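Local coordinates for HD superfamily hydrolase (Clostridium acetobutylicum ATCC 824, PDB 3CCG), which probably hydrolyses diadenosine tetraphosphate symmetrically to two molecules of ADP, as a two-iron enzyme of the HD superfamily, at residues L25-T30 with Y127-I132; D102-N107 with N118-E123. All coordinates share one frame; numbering follows the deposited sequence. Where two conformers were deposited one is given.

Contact 1. Residues L25-T30 with Y127-I132. With FE (Fe (III) ion), chain C.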
loop_
_atom_site.group_PDB
_atom_site.type_symbol
_atom_site.label_atom_id
_atom_site.label_comp_id
_atom_site.label_asym_id
_atom_site.label_seq_id
_atom_site.Cartn_x
_atom_site.Cartn_y
_atom_site.Cartn_z
ATOM N N LEU A 25 16.274 -1.001 -26.192
ATOM C CA LEU A 25 17.530 -1.740 -26.473
ATOM C C LEU A 25 18.418 -1.692 -25.247
ATOM O O LEU A 25 19.115 -2.637 -24.903
ATOM C CB LEU A 25 18.295 -1.167 -27.668
ATOM C CG LEU A 25 17.621 -1.314 -29.029
ATOM C CD1 LEU A 25 18.408 -0.626 -30.198
ATOM C CD2 LEU A 25 17.402 -2.767 -29.352
ATOM N N GLY A 26 18.398 -0.577 -24.532
ATOM C CA GLY A 26 19.166 -0.489 -23.305
ATOM C C GLY A 26 18.676 -1.474 -22.263
ATOM O O GLY A 26 19.452 -2.129 -21.571
ATOM N N VAL A 27 17.364 -1.552 -22.141
ATOM C CA VAL A 27 16.809 -2.504 -21.186
ATOM C C VAL A 27 17.179 -3.950 -21.554
ATOM O O VAL A 27 17.548 -4.772 -20.695
ATOM C CB VAL A 27 15.274 -2.313 -21.008
ATOM C CG1 VAL A 27 14.686 -3.434 -20.113
ATOM C CG2 VAL A 27 15.050 -0.909 -20.413
HETATM N N MSE A 28 17.096 -4.249 -22.837
HETATM C CA MSE A 28 17.477 -5.545 -23.341
HETATM C C MSE A 28 18.900 -5.884 -22.967
HETATM O O MSE A 28 19.197 -6.926 -22.415
HETATM C CB MSE A 28 17.382 -5.544 -24.851
HETATM C CG MSE A 28 17.715 -6.873 -25.563
HETATM SE SE MSE A 28 17.801 -6.719 -27.510
HETATM C CE MSE A 28 19.445 -5.558 -27.515
ATOM N N ASP A 29 19.801 -4.977 -23.314
ATOM C CA ASP A 29 21.230 -5.214 -23.018
ATOM C C ASP A 29 21.470 -5.392 -21.501
ATOM O O ASP A 29 22.266 -6.203 -21.067
ATOM C CB ASP A 29 22.097 -4.079 -23.525
ATOM C CG ASP A 29 22.240 -4.060 -25.035
ATOM O OD1 ASP A 29 22.052 -5.092 -25.697
ATOM O OD2 ASP A 29 22.554 -2.951 -25.502
ATOM N N THR A 30 20.838 -4.536 -20.712
ATOM C CA THR A 30 20.979 -4.605 -19.271
ATOM C C THR A 30 20.438 -5.903 -18.696
ATOM O O THR A 30 21.046 -6.537 -17.815
ATOM C CB THR A 30 20.275 -3.400 -18.597
ATOM O OG1 THR A 30 20.863 -2.189 -19.068
ATOM C CG2 THR A 30 20.365 -3.484 -17.065
ATOM N N TYR A 127 12.269 -5.765 -14.267
ATOM C CA TYR A 127 11.843 -4.636 -13.454
ATOM C C TYR A 127 13.010 -3.660 -13.153
ATOM O O TYR A 127 12.912 -2.446 -13.361
ATOM C CB TYR A 127 11.164 -5.134 -12.156
ATOM C CG TYR A 127 10.838 -4.009 -11.189
ATOM C CD1 TYR A 127 11.832 -3.514 -10.384
ATOM C CD2 TYR A 127 9.600 -3.380 -11.176
ATOM C CE1 TYR A 127 11.620 -2.480 -9.540
ATOM C CE2 TYR A 127 9.371 -2.304 -10.328
ATOM C CZ TYR A 127 10.408 -1.848 -9.539
ATOM O OH TYR A 127 10.270 -0.804 -8.616
ATOM N N ILE A 128 14.124 -4.206 -12.686
ATOM C CA ILE A 128 15.227 -3.325 -12.303
ATOM C C ILE A 128 15.989 -2.770 -13.505
ATOM O O ILE A 128 16.476 -1.635 -13.482
ATOM C CB ILE A 128 16.160 -4.032 -11.285
ATOM C CG1 ILE A 128 16.838 -2.975 -10.400
ATOM C CG2 ILE A 128 17.122 -4.962 -11.964
ATOM C CD1 ILE A 128 15.866 -2.305 -9.372
ATOM N N ALA A 129 16.027 -3.557 -14.576
ATOM C CA ALA A 129 16.723 -3.117 -15.797
ATOM C C ALA A 129 16.155 -1.836 -16.321
ATOM O O ALA A 129 16.903 -0.966 -16.789
ATOM C CB ALA A 129 16.669 -4.206 -16.897
ATOM N N ASP A 130 14.843 -1.662 -16.163
ATOM C CA ASP A 130 14.217 -0.439 -16.615
ATOM C C ASP A 130 14.807 0.827 -15.921
ATOM O O ASP A 130 15.001 1.865 -16.546
ATOM C CB ASP A 130 12.715 -0.554 -16.368
ATOM C CG ASP A 130 11.940 0.514 -17.080
ATOM O OD1 ASP A 130 12.262 0.788 -18.231
ATOM O OD2 ASP A 130 10.970 1.020 -16.499
ATOM N N TYR A 131 15.109 0.687 -14.637
ATOM C CA TYR A 131 15.696 1.748 -13.801
ATOM C C TYR A 131 17.187 1.996 -13.997
ATOM O O TYR A 131 17.657 3.103 -13.847
ATOM C CB TYR A 131 15.452 1.431 -12.307
ATOM C CG TYR A 131 14.026 1.638 -11.892
ATOM C CD1 TYR A 131 13.070 0.632 -12.039
ATOM C CD2 TYR A 131 13.614 2.857 -11.397
ATOM C CE1 TYR A 131 11.742 0.852 -11.685
ATOM C CE2 TYR A 131 12.300 3.083 -11.065
ATOM C CZ TYR A 131 11.369 2.079 -11.197
ATOM O OH TYR A 131 10.050 2.341 -10.841
ATOM N N ILE A 132 17.938 0.954 -14.305
ATOM C CA ILE A 132 19.387 1.092 -14.323
ATOM C C ILE A 132 20.065 1.029 -15.715
ATOM O O ILE A 132 21.305 1.057 -15.796
ATOM C CB ILE A 132 20.022 0.016 -13.384
ATOM C CG1 ILE A 132 19.811 -1.401 -13.907
ATOM C CG2 ILE A 132 19.496 0.163 -11.920
ATOM C CD1 ILE A 132 20.644 -2.476 -13.278
HETATM FE FE FE C . 10.635 0.963 -19.644
HETATM O O HOH W 1 9.416 0.250 -18.676
#
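Val27 and Thr30, one helical turn apart on helix 5-38, hold the methyl of Ala129 between them. The apolar packing centres on that small group: Val27 CG1 lies 3.9 Å from Ala129 CB, and Thr30 CG2 comes within 3.8 Å of the same carbon. Alanine suits the place because its side chain is short enough for the axes of segments 25-30 and 127-132 to approach to 8.5 Å, at 121° between their N-to-C directions. Thr30 CG2 stands anti to its backbone N (chi1 -60° for OG1), which points the methyl across the interface, where it also meets Ile132 CG1 at 3.8 Å. Valine suits its place because both of its branches are used: Val27 CG2 rests 3.9 Å from Asp130 CA and equally close to OD1 of that residue.

No hydrogen bond passes between the two segments. Thr30 OG1 turns back instead to Gly26 O at 2.9 Å, reaching it from above the carbonyl plane, while Thr30 N approaches from the opposite face; the hydroxyl is thus satisfied by its own helix and the methyl is left for packing.

Metal coordination is the third kind of interaction. Asp130 points its CB away from helix 5-38, and its CG, anti to the backbone N (chi1 -167°), carries OD1 to within 2.2 Å of an iron(III) ion. His23, earlier on helix 5-38, binds the same ion, as do His52 and Asp53 just after helix 42-51, so the packing joins the helix of His23 to that of Asp130. Together these four residues form the H...HD...D metal site that defines the HD domain.

Contact 2. Residues D102-N107 with N118-E123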
loop_
_atom_site.group_PDB
_atom_site.type_symbol
_atom_site.label_atom_id
_atom_site.label_comp_id
_atom_site.label_asym_id
_atom_site.label_seq_id
_atom_site.Cartn_x
_atom_site.Cartn_y
_atom_site.Cartn_z
ATOM N N ASP A 102 6.276 -17.911 -23.836
ATOM C CA ASP A 102 6.958 -18.246 -22.611
ATOM C C ASP A 102 6.323 -17.536 -21.426
ATOM O O ASP A 102 6.260 -16.310 -21.367
ATOM C CB ASP A 102 8.442 -17.952 -22.655
ATOM C CG ASP A 102 9.130 -18.394 -21.430
ATOM O OD1 ASP A 102 9.148 -17.693 -20.411
ATOM O OD2 ASP A 102 9.719 -19.483 -21.500
ATOM N N GLU A 103 5.856 -18.337 -20.473
ATOM C CA GLU A 103 5.102 -17.787 -19.337
ATOM C C GLU A 103 5.900 -16.800 -18.497
ATOM O O GLU A 103 5.355 -15.768 -18.035
ATOM C CB GLU A 103 4.552 -18.908 -18.443
ATOM C CG GLU A 103 3.886 -18.384 -17.201
ATOM N N ASP A 104 7.176 -17.102 -18.284
ATOM C CA ASP A 104 8.055 -16.267 -17.458
ATOM C C ASP A 104 8.268 -14.923 -18.171
ATOM O O ASP A 104 8.166 -13.875 -17.552
ATOM C CB ASP A 104 9.387 -16.986 -17.239
ATOM C CG ASP A 104 10.191 -16.452 -16.106
ATOM O OD1 ASP A 104 9.697 -15.670 -15.240
ATOM O OD2 ASP A 104 11.381 -16.842 -16.033
ATOM N N VAL A 105 8.577 -14.957 -19.460
ATOM C CA VAL A 105 8.717 -13.705 -20.247
ATOM C C VAL A 105 7.454 -12.896 -20.148
ATOM O O VAL A 105 7.515 -11.686 -19.904
ATOM C CB VAL A 105 9.043 -13.999 -21.691
ATOM C CG1 VAL A 105 8.937 -12.774 -22.626
ATOM C CG2 VAL A 105 10.442 -14.628 -21.799
ATOM N N LEU A 106 6.306 -13.514 -20.340
ATOM C CA LEU A 106 5.058 -12.750 -20.296
ATOM C C LEU A 106 4.863 -12.120 -18.897
ATOM O O LEU A 106 4.427 -10.960 -18.797
ATOM C CB LEU A 106 3.884 -13.646 -20.696
ATOM C CG LEU A 106 3.923 -14.126 -22.128
ATOM C CD1 LEU A 106 2.764 -15.147 -22.333
ATOM C CD2 LEU A 106 3.863 -12.974 -23.134
ATOM N N ASN A 107 5.124 -12.871 -17.826
ATOM C CA ASN A 107 5.019 -12.299 -16.487
ATOM C C ASN A 107 5.983 -11.098 -16.295
ATOM O O ASN A 107 5.638 -10.071 -15.677
ATOM C CB ASN A 107 5.320 -13.323 -15.380
ATOM C CG ASN A 107 4.196 -14.316 -15.199
ATOM O OD1 ASN A 107 3.042 -14.025 -15.510
ATOM N ND2 ASN A 107 4.539 -15.522 -14.709
ATOM N N ASN A 118 6.376 -12.334 -4.879
ATOM C CA ASN A 118 6.929 -13.576 -5.395
ATOM C C ASN A 118 7.255 -13.566 -6.896
ATOM O O ASN A 118 6.730 -14.345 -7.672
ATOM C CB ASN A 118 5.983 -14.745 -5.084
ATOM C CG ASN A 118 6.639 -16.121 -5.325
ATOM O OD1 ASN A 118 7.865 -16.276 -5.263
ATOM N ND2 ASN A 118 5.811 -17.112 -5.595
HETATM N N MSE A 119 8.120 -12.631 -7.231
HETATM C CA MSE A 119 8.635 -12.458 -8.591
HETATM C C MSE A 119 9.690 -13.528 -8.902
HETATM O O MSE A 119 10.497 -13.915 -8.088
HETATM C CB MSE A 119 9.272 -11.056 -8.740
HETATM C CG MSE A 119 8.261 -9.887 -8.629
HETATM SE SE MSE A 119 8.924 -8.217 -8.338
HETATM C CE MSE A 119 9.556 -7.717 -10.060
ATOM N N SER A 120 9.672 -13.963 -10.151
ATOM C CA SER A 120 10.743 -14.801 -10.625
ATOM C C SER A 120 12.004 -13.952 -10.786
ATOM O O SER A 120 11.977 -12.719 -10.867
ATOM C CB SER A 120 10.357 -15.435 -11.965
ATOM O OG SER A 120 10.467 -14.470 -13.015
ATOM N N LEU A 121 13.129 -14.646 -10.921
ATOM C CA LEU A 121 14.373 -14.004 -11.181
ATOM C C LEU A 121 14.251 -13.136 -12.457
ATOM O O LEU A 121 14.716 -11.989 -12.452
ATOM C CB LEU A 121 15.471 -15.063 -11.313
ATOM C CG LEU A 121 16.819 -14.503 -11.721
ATOM C CD1 LEU A 121 17.352 -13.394 -10.800
ATOM C CD2 LEU A 121 17.821 -15.665 -11.879
ATOM N N LEU A 122 13.609 -13.657 -13.513
ATOM C CA LEU A 122 13.466 -12.884 -14.776
ATOM C C LEU A 122 12.616 -11.625 -14.527
ATOM O O LEU A 122 12.964 -10.549 -14.981
ATOM C CB LEU A 122 12.885 -13.725 -15.880
ATOM C CG LEU A 122 12.691 -13.017 -17.237
ATOM C CD1 LEU A 122 14.113 -12.653 -17.806
ATOM C CD2 LEU A 122 11.843 -13.904 -18.160
ATOM N N GLU A 123 11.521 -11.779 -13.791
ATOM C CA GLU A 123 10.679 -10.625 -13.486
ATOM C C GLU A 123 11.477 -9.531 -12.769
ATOM O O GLU A 123 11.367 -8.346 -13.084
ATOM C CB GLU A 123 9.514 -11.037 -12.598
ATOM C CG GLU A 123 8.432 -11.812 -13.235
ATOM C CD GLU A 123 7.390 -12.280 -12.243
ATOM O OE1 GLU A 123 6.699 -11.380 -11.700
ATOM O OE2 GLU A 123 7.287 -13.498 -11.972
HETATM O O HOH W 2 13.040 -16.575 -13.910
HETATM O O HOH W 3 7.376 -15.541 -13.827
#
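Ser120 OG donates a hydrogen bond of 2.6 Å to Asp104 OD1, tying the first turn of helix 103-110 to the capping box that opens helix 121-132. The hydroxyl meets OD1 on its syn lone pair, the side of the other carboxylate oxygen. Beside this bond Leu122 crosses the aspartate, its CB 3.5 Å from Asp104 OD2, and its CD2 goes on to reach Val105 CG2, an apolar touch next to a polar one. Further along, Glu123 CD packs against Asn107 CB.

Two waters widen the link. One donates to Asp104 OD2 and accepts from Leu122 N, an amide of the first helical turn; the other joins Asp104 OD1, Asn107 ND2 and Glu123 OE2. By donating to both acids, this second water probably eases the repulsion between Asp104 OD1 and Glu123 OE2, 4.6 Å apart. Lys44 adds a salt bridge to Asp104 OD2, Arg116 one to Glu123 OE1, and Arg91 a hydrogen bond to Asn107 OD1.

Each helix start is capped, and the second cap also positions Ser120. Asp102, the N-cap of helix 103-110, accepts from Val105 N through the anti lone pair of OD1. Ser120 suits the other N-cap because its OG, between the backbone N and the carbonyl carbon (chi1 76°), can accept from Glu123 N while donating to Asp104. Glu123 completes the box: its OE2 accepts from Ser120 N at 3.0 Å, from 73° out of the carboxylate plane.

How the contacts relate
Both contacts use helix 121-132, contact 2 at its N-terminal turn and contact 1 towards its C-terminal end, with centres 15 Å apart. Contact 1 is the buried one and joins its segments, 97 residues apart in sequence, by methyl packing beside an iron ion, without a hydrogen bond between them. Contact 2 is partly buried, links neighbouring helices over a short interval, and relies on a serine-aspartate hydrogen bond, ordered waters and outside salt bridges. The metal-bound carboxylate of one thus contrasts with the water-linked acids of the other. The two meet directly where Tyr127 CB packs 3.7 Å from CE of selenomethionine Met119.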